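Local coordinates for protein putative leucoanthocyanidin reductase 1 (Vitis vinifera, PDB 3I6I) that probably reduces leucoanthocyanidins to flavan-3-ols such as catechin, using NADPH bound to its Rossmann-fold domain, at residues Y66-I69 / N70-E73; A101-K104 / A105-A108; G133-M136 / Y137-R141. One frame throughout, in Å; residues are numbered along the deposited sequence.

Contact 1 of 3, residues Y66-I69 / N70-E73; sequences YGLI and NEQE. With NDP (NADPH dihydro-nicotinamide-adenine-dinucleotide phosphate), chain B.
Leu68, Ile69 and Asn70 wrap round the pyrimidine end of the NADPH adenine. CD2 of Leu68 lies on the side of one face, 3.6 Å from N1A, while the branches of Ile69 take the other side, its CG1 coming within 3.6 Å of N6A. Between them, at the N1A and N6A rim, the polar groups work: Ile69 N donates to N1A in a nearly straight bond (3.0 Å, 171°), and N6A donates to Asn70 OD1 at 3.1 Å, a more bent bond. With CG of Asn70 set between its own backbone N and carbonyl carbon (chi1 49°), the amide folds back so that OD1 also rests against Leu68 CB, at 3.4 Å. The backbone makes a type I turn from Leu68 to Glu71, the N-cap residue of helix 72-81. Glu71 N bonds to Leu68 O, though the position of that oxygen is less certain. OE1 of Glu71 packs beside Leu68 CB at 3.6 Å. Arg42, which also bonds the cofactor, touches the Leu68 side chain. The pair of bonds is complementary to the Watson-Crick edge of adenine, consistent with recognition of that base: a backbone N-H meets N1A and an amide oxygen meets the N6A amino group.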
loop_
_atom_site.group_PDB
_atom_site.type_symbol
_atom_site.label_atom_id
_atom_site.label_comp_id
_atom_site.label_asym_id
_atom_site.label_seq_id
_atom_site.Cartn_x
_atom_site.Cartn_y
_atom_site.Cartn_z
ATOM N N TYR A 66 3.112 -23.032 -2.563
ATOM C CA TYR A 66 2.559 -22.842 -3.889
ATOM C C TYR A 66 1.057 -22.811 -3.853
ATOM O O TYR A 66 0.430 -23.721 -3.325
ATOM C CB TYR A 66 3.056 -23.957 -4.819
ATOM C CG TYR A 66 4.553 -23.878 -4.974
ATOM C CD1 TYR A 66 5.128 -22.966 -5.866
ATOM C CD2 TYR A 66 5.396 -24.648 -4.185
ATOM C CE1 TYR A 66 6.501 -22.860 -5.996
ATOM C CE2 TYR A 66 6.782 -24.550 -4.306
ATOM C CZ TYR A 66 7.327 -23.656 -5.220
ATOM O OH TYR A 66 8.693 -23.544 -5.348
ATOM N N GLY A 67 0.476 -21.765 -4.415
ATOM C CA GLY A 67 -0.967 -21.698 -4.573
ATOM C C GLY A 67 -1.385 -20.319 -5.040
ATOM O O GLY A 67 -0.540 -19.448 -5.272
ATOM N N LEU A 68 -2.697 -20.144 -5.154
ATOM C CA LEU A 68 -3.325 -18.927 -5.645
ATOM C C LEU A 68 -4.490 -18.631 -4.707
ATOM O O LEU A 68 -5.235 -19.549 -4.349
ATOM C CB LEU A 68 -3.864 -19.128 -7.061
ATOM C CG LEU A 68 -2.855 -19.212 -8.220
ATOM C CD1 LEU A 68 -3.592 -19.499 -9.509
ATOM C CD2 LEU A 68 -2.043 -17.920 -8.322
ATOM N N ILE A 69 -4.648 -17.359 -4.331
ATOM C CA ILE A 69 -5.599 -16.988 -3.275
ATOM C C ILE A 69 -7.065 -17.129 -3.681
ATOM O O ILE A 69 -7.910 -17.182 -2.817
ATOM C CB ILE A 69 -5.354 -15.573 -2.666
ATOM C CG1 ILE A 69 -5.641 -14.453 -3.673
ATOM C CG2 ILE A 69 -3.952 -15.478 -2.063
ATOM C CD1 ILE A 69 -5.739 -13.104 -2.952
ATOM N N ASN A 70 -7.345 -17.220 -4.980
ATOM C CA ASN A 70 -8.726 -17.452 -5.475
ATOM C C ASN A 70 -9.215 -18.931 -5.416
ATOM O O ASN A 70 -10.343 -19.254 -5.818
ATOM C CB ASN A 70 -8.864 -16.934 -6.916
ATOM C CG ASN A 70 -7.738 -17.420 -7.812
ATOM O OD1 ASN A 70 -6.573 -17.083 -7.620
ATOM N ND2 ASN A 70 -8.072 -18.212 -8.743
ATOM N N GLU A 71 -8.350 -19.821 -4.936
ATOM C CA GLU A 71 -8.645 -21.245 -4.855
ATOM C C GLU A 71 -8.921 -21.581 -3.403
ATOM O O GLU A 71 -7.983 -21.803 -2.643
ATOM C CB GLU A 71 -7.424 -22.029 -5.316
ATOM C CG GLU A 71 -7.149 -21.890 -6.787
ATOM C CD GLU A 71 -5.924 -22.678 -7.216
ATOM O OE1 GLU A 71 -4.845 -22.569 -6.564
ATOM O OE2 GLU A 71 -6.048 -23.403 -8.209
ATOM N N GLN A 72 -10.188 -21.572 -3.010
ATOM C CA GLN A 72 -10.541 -21.651 -1.570
ATOM C C GLN A 72 -10.028 -22.915 -0.897
ATOM O O GLN A 72 -9.341 -22.829 0.147
ATOM C CB GLN A 72 -12.051 -21.549 -1.371
ATOM C CG GLN A 72 -12.470 -21.413 0.104
ATOM C CD GLN A 72 -13.969 -21.427 0.332
ATOM O OE1 GLN A 72 -14.736 -20.960 -0.494
ATOM N NE2 GLN A 72 -14.383 -21.932 1.489
ATOM N N GLU A 73 -10.358 -24.074 -1.463
ATOM C CA GLU A 73 -9.879 -25.359 -0.925
ATOM C C GLU A 73 -8.338 -25.400 -0.771
ATOM O O GLU A 73 -7.837 -25.845 0.258
ATOM C CB GLU A 73 -10.387 -26.547 -1.752
ATOM C CG GLU A 73 -9.669 -27.877 -1.492
ATOM C CD GLU A 73 -10.130 -29.050 -2.399
ATOM O OE1 GLU A 73 -9.532 -30.136 -2.286
ATOM O OE2 GLU A 73 -11.074 -28.899 -3.212
HETATM P PA NDP B . 1.612 -5.846 -7.788
HETATM O O1A NDP B . 0.884 -6.048 -9.094
HETATM O O2A NDP B . 3.086 -5.124 -7.835
HETATM O O5B NDP B . 1.847 -7.189 -6.934
HETATM C C5B NDP B . 0.798 -8.087 -6.752
HETATM C C4B NDP B . 1.268 -9.351 -6.141
HETATM O O4B NDP B . 0.009 -10.116 -5.994
HETATM C C3B NDP B . 2.175 -10.171 -7.094
HETATM O O3B NDP B . 3.177 -10.926 -6.361
HETATM C C2B NDP B . 1.193 -11.128 -7.767
HETATM O O2B NDP B . 1.871 -12.320 -8.164
HETATM C C1B NDP B . 0.285 -11.444 -6.581
HETATM N N9A NDP B . -1.012 -12.039 -6.902
HETATM C C8A NDP B . -1.956 -11.477 -7.658
HETATM N N7A NDP B . -3.014 -12.289 -7.704
HETATM C C5A NDP B . -2.749 -13.366 -6.957
HETATM C C6A NDP B . -3.466 -14.523 -6.645
HETATM N N6A NDP B . -4.702 -14.705 -7.117
HETATM N N1A NDP B . -2.893 -15.449 -5.851
HETATM C C2A NDP B . -1.671 -15.254 -5.359
HETATM N N3A NDP B . -0.957 -14.153 -5.622
HETATM C C4A NDP B . -1.479 -13.205 -6.433
HETATM O O3 NDP B . 0.681 -4.941 -6.852
HETATM P PN NDP B . 1.015 -3.547 -6.064
HETATM O O1N NDP B . 2.155 -3.537 -5.118
HETATM O O2N NDP B . 0.977 -2.464 -7.206
HETATM O O5D NDP B . -0.438 -3.363 -5.316
HETATM C C5D NDP B . -0.667 -3.967 -4.035
HETATM C C4D NDP B . -1.678 -3.147 -3.283
HETATM O O4D NDP B . -0.964 -1.917 -2.976
HETATM C C3D NDP B . -2.913 -2.763 -4.059
HETATM O O3D NDP B . -4.013 -2.709 -3.156
HETATM C C2D NDP B . -2.590 -1.352 -4.513
HETATM O O2D NDP B . -3.804 -0.631 -4.577
HETATM C C1D NDP B . -1.757 -0.801 -3.358
HETATM N N1N NDP B . -0.681 0.185 -3.738
HETATM C C2N NDP B . -0.452 1.360 -2.981
HETATM C C3N NDP B . 0.225 2.376 -3.511
HETATM C C7N NDP B . 0.494 3.636 -2.666
HETATM O O7N NDP B . 0.128 3.698 -1.487
HETATM N N7N NDP B . 1.201 4.591 -3.246
HETATM C C4N NDP B . 0.740 2.272 -4.955
HETATM C C5N NDP B . 0.915 0.816 -5.372
HETATM C C6N NDP B . 0.276 -0.154 -4.731
HETATM P P2B NDP B . 2.028 -12.635 -9.806
HETATM O O1X NDP B . 2.951 -11.643 -10.416
HETATM O O2X NDP B . 2.490 -14.156 -9.838
HETATM O O3X NDP B . 0.568 -12.548 -10.411
#

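Contact 2 of 3, residues A101-K104 / A105-A108; sequences ALVK and AMKA
Met106 folds back over Leu102 and Val103, one turn earlier in helix 99-109. Its chain runs out from the backbone and then bends at the last torsion (chi3 -61°), which brings the CE methyl round to the preceding turn. There CE sits 4.1 Å from Leu102 CG and equally far from Val103 CG2, its side chain crossing both of theirs at a slant. The methyl also comes within 3.7 Å of Val103 CA, so it rests on backbone too. Phe115 of strand 114-116 meets all three residues, placing this greasy patch on the side of the helix that faces the sheet.

Ala105 is gripped more simply. Its N donates to Ala101 O at 2.9 Å, and its CB leans on that same oxygen at 3.4 Å. Met75 and Glu76 of helix 72-81 touch this methyl.

Lys104 contributes mainly backbone: its O accepts from Ala108 N at 2.9 Å. Its CB touches Gln72, and beyond it the chain bends away on the exposed flank, in one of two modelled conformers. Met106 N to Leu102 O and Lys107 N to Val103 O, the latter at 164°, continue the helical i to i+4 series. The chemistry is thus divided: regular bonds satisfy the peptide groups, while thioether and aliphatic carbons supply a water-shedding surface toward strand 114-116 and the lysines stay on the outer side.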
loop_
_atom_site.group_PDB
_atom_site.type_symbol
_atom_site.label_atom_id
_atom_site.label_comp_id
_atom_site.label_asym_id
_atom_site.label_seq_id
_atom_site.Cartn_x
_atom_site.Cartn_y
_atom_site.Cartn_z
ATOM N N ALA A 101 -12.283 -15.651 -2.102
ATOM C CA ALA A 101 -12.029 -17.072 -1.737
ATOM C C ALA A 101 -11.081 -17.200 -0.546
ATOM O O ALA A 101 -11.259 -18.064 0.309
ATOM C CB ALA A 101 -11.484 -17.867 -2.931
ATOM N N LEU A 102 -10.069 -16.338 -0.474
ATOM C CA LEU A 102 -9.168 -16.334 0.672
ATOM C C LEU A 102 -9.880 -16.043 1.989
ATOM O O LEU A 102 -9.588 -16.696 3.004
ATOM C CB LEU A 102 -8.027 -15.317 0.489
ATOM C CG LEU A 102 -6.966 -15.210 1.571
ATOM C CD1 LEU A 102 -6.267 -16.524 1.882
ATOM C CD2 LEU A 102 -5.935 -14.073 1.203
ATOM N N VAL A 103 -10.779 -15.060 1.980
ATOM C CA VAL A 103 -11.595 -14.729 3.161
ATOM C C VAL A 103 -12.471 -15.929 3.534
ATOM O O VAL A 103 -12.508 -16.330 4.690
ATOM C CB VAL A 103 -12.428 -13.433 2.954
ATOM C CG1 VAL A 103 -13.405 -13.187 4.138
ATOM C CG2 VAL A 103 -11.509 -12.209 2.736
ATOM N N LYS A 104 -13.161 -16.542 2.565
ATOM C CA LYS A 104 -13.973 -17.734 2.869
ATOM C C LYS A 104 -13.115 -18.858 3.479
ATOM O O LYS A 104 -13.548 -19.579 4.400
ATOM C CB LYS A 104 -14.720 -18.198 1.616
ATOM C CG LYS A 104 -15.776 -17.191 1.136
ATOM C CD LYS A 104 -16.834 -17.837 0.240
ATOM C CE LYS A 104 -17.852 -18.692 1.033
ATOM N NZ LYS A 104 -18.518 -17.973 2.212
ATOM N N ALA A 105 -11.884 -19.002 2.989
ATOM C CA ALA A 105 -10.947 -20.020 3.474
ATOM C C ALA A 105 -10.532 -19.742 4.908
ATOM O O ALA A 105 -10.532 -20.663 5.761
ATOM C CB ALA A 105 -9.729 -20.133 2.561
ATOM N N MET A 106 -10.212 -18.487 5.193
ATOM C CA MET A 106 -9.875 -18.097 6.563
ATOM C C MET A 106 -11.044 -18.307 7.516
ATOM O O MET A 106 -10.858 -18.755 8.657
ATOM C CB MET A 106 -9.397 -16.654 6.624
ATOM C CG MET A 106 -8.045 -16.468 6.019
ATOM S SD MET A 106 -7.382 -14.782 6.089
ATOM C CE MET A 106 -8.588 -13.880 5.147
ATOM N N LYS A 107 -12.244 -17.980 7.067
ATOM C CA LYS A 107 -13.430 -18.210 7.883
ATOM C C LYS A 107 -13.627 -19.695 8.168
ATOM O O LYS A 107 -13.948 -20.071 9.298
ATOM C CB LYS A 107 -14.671 -17.657 7.204
ATOM C CG LYS A 107 -15.935 -17.711 8.058
ATOM C CD LYS A 107 -17.170 -17.315 7.242
ATOM C CE LYS A 107 -18.441 -17.483 8.074
ATOM N NZ LYS A 107 -19.699 -17.214 7.311
ATOM N N ALA A 108 -13.452 -20.531 7.143
ATOM C CA ALA A 108 -13.570 -21.985 7.302
ATOM C C ALA A 108 -12.584 -22.592 8.289
ATOM O O ALA A 108 -12.957 -23.466 9.075
ATOM C CB ALA A 108 -13.439 -22.683 5.948
#

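Contact 3 of 3, residues G133-M136 / Y137-R141; sequences GLNM and YREKR. With NDP (NADPH dihydro-nicotinamide-adenine-dinucleotide phosphate), chain B; ACY (acetic acid), chain C.
The nicotinamide-ribose end of the NADPH site takes its lysine from the first turns of helix 133-149, where Met136 and Lys140 meet one turn apart. Lys140 N donates to Met136 O, and its CG lies 3.5 Å from that oxygen. From there the side chain runs fully extended to the nicotinamide ribose, where NZ donates to both hydroxyl oxygens, O3D at 2.8 Å and O2D at 3.1 Å. Tyr137 starts on the same turn, its N bonded to Gly133 O. Its OH donates, in a bond modelled very short, to OXT of a bound acetic acid molecule at the ring edge, probably from the crystallisation liquor. Phe272 meets the Tyr137 ring from helix 266-277.

On another flank Asn135 and Glu131 share the guanidinium of Arg138. NH1 forms a salt bridge with Glu131, while NH2 reaches Asn135 OD1 at 2.8 Å on a lone pair, in the carbonyl plane, although the amide and guanidinium planes stand 59° apart. A bend at chi3 (-71°) turns the guanidinium back along the helix, one face over Asn135 CA and Leu134 O, with NH1 3.7 Å from Leu134 CG. With an alanine in place of Asn135, NH2 loses the OD1 acceptor, and the guanidinium would probably be held less firmly, chiefly by its salt bridge to Glu131. Leu134 CD1 reaches on to Arg141 NH2, 3.9 Å away, while Arg141 NE bonds Val124 O. A lysine bonded to both nicotinamide-ribose hydroxyls is the hallmark of the SDR family; here Met136 stands where the classical YxxxK motif has its tyrosine, consistent with an atypical SDR.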
loop_
_atom_site.group_PDB
_atom_site.type_symbol
_atom_site.label_atom_id
_atom_site.label_comp_id
_atom_site.label_asym_id
_atom_site.label_seq_id
_atom_site.Cartn_x
_atom_site.Cartn_y
_atom_site.Cartn_z
ATOM N N GLY A 133 -11.227 4.865 -10.424
ATOM C CA GLY A 133 -10.682 4.680 -9.083
ATOM C C GLY A 133 -11.775 4.132 -8.166
ATOM O O GLY A 133 -11.526 3.217 -7.365
ATOM N N LEU A 134 -12.991 4.678 -8.329
ATOM C CA LEU A 134 -14.120 4.310 -7.474
ATOM C C LEU A 134 -14.427 2.828 -7.544
ATOM O O LEU A 134 -14.771 2.236 -6.517
ATOM C CB LEU A 134 -15.374 5.125 -7.793
ATOM C CG LEU A 134 -16.577 5.071 -6.826
ATOM C CD1 LEU A 134 -16.214 5.376 -5.344
ATOM C CD2 LEU A 134 -17.727 5.970 -7.313
ATOM N N ASN A 135 -14.337 2.245 -8.734
ATOM C CA ASN A 135 -14.597 0.791 -8.870
ATOM C C ASN A 135 -13.649 -0.036 -8.053
ATOM O O ASN A 135 -14.074 -0.963 -7.374
ATOM C CB ASN A 135 -14.537 0.372 -10.329
ATOM C CG ASN A 135 -15.104 -1.018 -10.541
ATOM O OD1 ASN A 135 -16.284 -1.241 -10.321
ATOM N ND2 ASN A 135 -14.253 -1.957 -10.863
ATOM N N MET A 136 -12.363 0.335 -8.059
ATOM C CA MET A 136 -11.401 -0.314 -7.229
ATOM C C MET A 136 -11.753 -0.205 -5.746
ATOM O O MET A 136 -11.651 -1.195 -5.026
ATOM C CB MET A 136 -9.987 0.242 -7.449
ATOM C CG MET A 136 -8.952 -0.622 -6.748
ATOM S SD MET A 136 -7.255 -0.111 -7.034
ATOM C CE MET A 136 -7.159 -0.101 -8.807
ATOM N N TYR A 137 -12.190 0.982 -5.306
ATOM C CA TYR A 137 -12.604 1.168 -3.933
ATOM C C TYR A 137 -13.886 0.392 -3.613
ATOM O O TYR A 137 -13.964 -0.171 -2.504
ATOM C CB TYR A 137 -12.752 2.642 -3.591
ATOM C CG TYR A 137 -11.429 3.326 -3.324
ATOM C CD1 TYR A 137 -10.210 2.717 -3.641
ATOM C CD2 TYR A 137 -11.407 4.583 -2.739
ATOM C CE1 TYR A 137 -9.003 3.357 -3.415
ATOM C CE2 TYR A 137 -10.217 5.226 -2.512
ATOM C CZ TYR A 137 -9.021 4.619 -2.818
ATOM O OH TYR A 137 -7.834 5.298 -2.600
ATOM N N ARG A 138 -14.828 0.299 -4.560
ATOM C CA ARG A 138 -15.968 -0.613 -4.411
ATOM C C ARG A 138 -15.548 -2.038 -4.122
ATOM O O ARG A 138 -16.151 -2.677 -3.246
ATOM C CB ARG A 138 -16.935 -0.577 -5.579
ATOM C CG ARG A 138 -17.815 0.633 -5.656
ATOM C CD ARG A 138 -18.990 0.362 -6.642
ATOM N NE ARG A 138 -18.466 0.319 -7.988
ATOM C CZ ARG A 138 -18.291 1.363 -8.793
ATOM N NH1 ARG A 138 -18.678 2.571 -8.459
ATOM N NH2 ARG A 138 -17.745 1.172 -9.986
ATOM N N GLU A 139 -14.539 -2.544 -4.842
ATOM C CA GLU A 139 -14.033 -3.905 -4.618
ATOM C C GLU A 139 -13.361 -4.027 -3.239
ATOM O O GLU A 139 -13.589 -5.011 -2.532
ATOM C CB GLU A 139 -13.076 -4.284 -5.719
ATOM C CG GLU A 139 -13.813 -4.418 -7.065
ATOM C CD GLU A 139 -12.947 -4.900 -8.200
ATOM O OE1 GLU A 139 -11.708 -5.064 -8.026
ATOM O OE2 GLU A 139 -13.519 -5.120 -9.288
ATOM N N LYS A 140 -12.541 -3.032 -2.864
ATOM C CA LYS A 140 -11.906 -3.045 -1.540
ATOM C C LYS A 140 -12.930 -2.974 -0.399
ATOM O O LYS A 140 -12.789 -3.671 0.628
ATOM C CB LYS A 140 -10.833 -1.968 -1.449
ATOM C CG LYS A 140 -9.616 -2.235 -2.346
ATOM C CD LYS A 140 -8.474 -1.261 -2.093
ATOM C CE LYS A 140 -7.264 -1.604 -2.971
ATOM N NZ LYS A 140 -6.021 -0.933 -2.450
ATOM N N ARG A 141 -13.983 -2.188 -0.574
ATOM C CA ARG A 141 -15.047 -2.052 0.415
ATOM C C ARG A 141 -15.814 -3.357 0.568
ATOM O O ARG A 141 -16.193 -3.719 1.680
ATOM C CB ARG A 141 -16.041 -0.975 -0.002
ATOM C CG ARG A 141 -15.490 0.438 0.109
ATOM C CD ARG A 141 -16.456 1.379 -0.491
ATOM N NE ARG A 141 -15.930 2.725 -0.610
ATOM C CZ ARG A 141 -16.424 3.661 -1.407
ATOM N NH1 ARG A 141 -17.503 3.436 -2.125
ATOM N NH2 ARG A 141 -15.862 4.845 -1.448
HETATM P PA NDP B . 1.612 -5.846 -7.788
HETATM O O1A NDP B . 0.884 -6.048 -9.094
HETATM O O2A NDP B . 3.086 -5.124 -7.835
HETATM O O5B NDP B . 1.847 -7.189 -6.934
HETATM C C5B NDP B . 0.798 -8.087 -6.752
HETATM C C4B NDP B . 1.268 -9.351 -6.141
HETATM O O4B NDP B . 0.009 -10.116 -5.994
HETATM C C3B NDP B . 2.175 -10.171 -7.094
HETATM O O3B NDP B . 3.177 -10.926 -6.361
HETATM C C2B NDP B . 1.193 -11.128 -7.767
HETATM O O2B NDP B . 1.871 -12.320 -8.164
HETATM C C1B NDP B . 0.285 -11.444 -6.581
HETATM N N9A NDP B . -1.012 -12.039 -6.902
HETATM C C8A NDP B . -1.956 -11.477 -7.658
HETATM N N7A NDP B . -3.014 -12.289 -7.704
HETATM C C5A NDP B . -2.749 -13.366 -6.957
HETATM C C6A NDP B . -3.466 -14.523 -6.645
HETATM N N6A NDP B . -4.702 -14.705 -7.117
HETATM N N1A NDP B . -2.893 -15.449 -5.851
HETATM C C2A NDP B . -1.671 -15.254 -5.359
HETATM N N3A NDP B . -0.957 -14.153 -5.622
HETATM C C4A NDP B . -1.479 -13.205 -6.433
HETATM O O3 NDP B . 0.681 -4.941 -6.852
HETATM P PN NDP B . 1.015 -3.547 -6.064
HETATM O O1N NDP B . 2.155 -3.537 -5.118
HETATM O O2N NDP B . 0.977 -2.464 -7.206
HETATM O O5D NDP B . -0.438 -3.363 -5.316
HETATM C C5D NDP B . -0.667 -3.967 -4.035
HETATM C C4D NDP B . -1.678 -3.147 -3.283
HETATM O O4D NDP B . -0.964 -1.917 -2.976
HETATM C C3D NDP B . -2.913 -2.763 -4.059
HETATM O O3D NDP B . -4.013 -2.709 -3.156
HETATM C C2D NDP B . -2.590 -1.352 -4.513
HETATM O O2D NDP B . -3.804 -0.631 -4.577
HETATM C C1D NDP B . -1.757 -0.801 -3.358
HETATM N N1N NDP B . -0.681 0.185 -3.738
HETATM C C2N NDP B . -0.452 1.360 -2.981
HETATM C C3N NDP B . 0.225 2.376 -3.511
HETATM C C7N NDP B . 0.494 3.636 -2.666
HETATM O O7N NDP B . 0.128 3.698 -1.487
HETATM N N7N NDP B . 1.201 4.591 -3.246
HETATM C C4N NDP B . 0.740 2.272 -4.955
HETATM C C5N NDP B . 0.915 0.816 -5.372
HETATM C C6N NDP B . 0.276 -0.154 -4.731
HETATM P P2B NDP B . 2.028 -12.635 -9.806
HETATM O O1X NDP B . 2.951 -11.643 -10.416
HETATM O O2X NDP B . 2.490 -14.156 -9.838
HETATM O O3X NDP B . 0.568 -12.548 -10.411
HETATM C C ACY C . -4.899 3.849 -3.197
HETATM O O ACY C . -4.229 2.833 -3.499
HETATM O OXT ACY C . -5.818 3.860 -2.329
HETATM C CH3 ACY C . -4.537 5.120 -3.924
#

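How the contacts relate
From the N terminus, contact 1 comes first, closing the turn that leads from strand 63-66 into helix 72-81. Contact 2 follows on helix 99-109, the crossover between strands 86-89 and 114-116, and contact 3 lies beyond that last strand, at the start of helix 133-149. Contacts 2 and 3 each join successive turns of one helix and close no loop. The three run in series, none nested or crossing. Contacts 1 and 2 touch directly: Asn70 O meets Ala101 CB at 3.4 Å, and Gln72 packs on Lys104 and Ala105. Contact 3, farther off, shares NADPH with contact 1, at nicotinamide ribose and adenine respectively. Val103 of contact 2 meets helix 133-149 farther along.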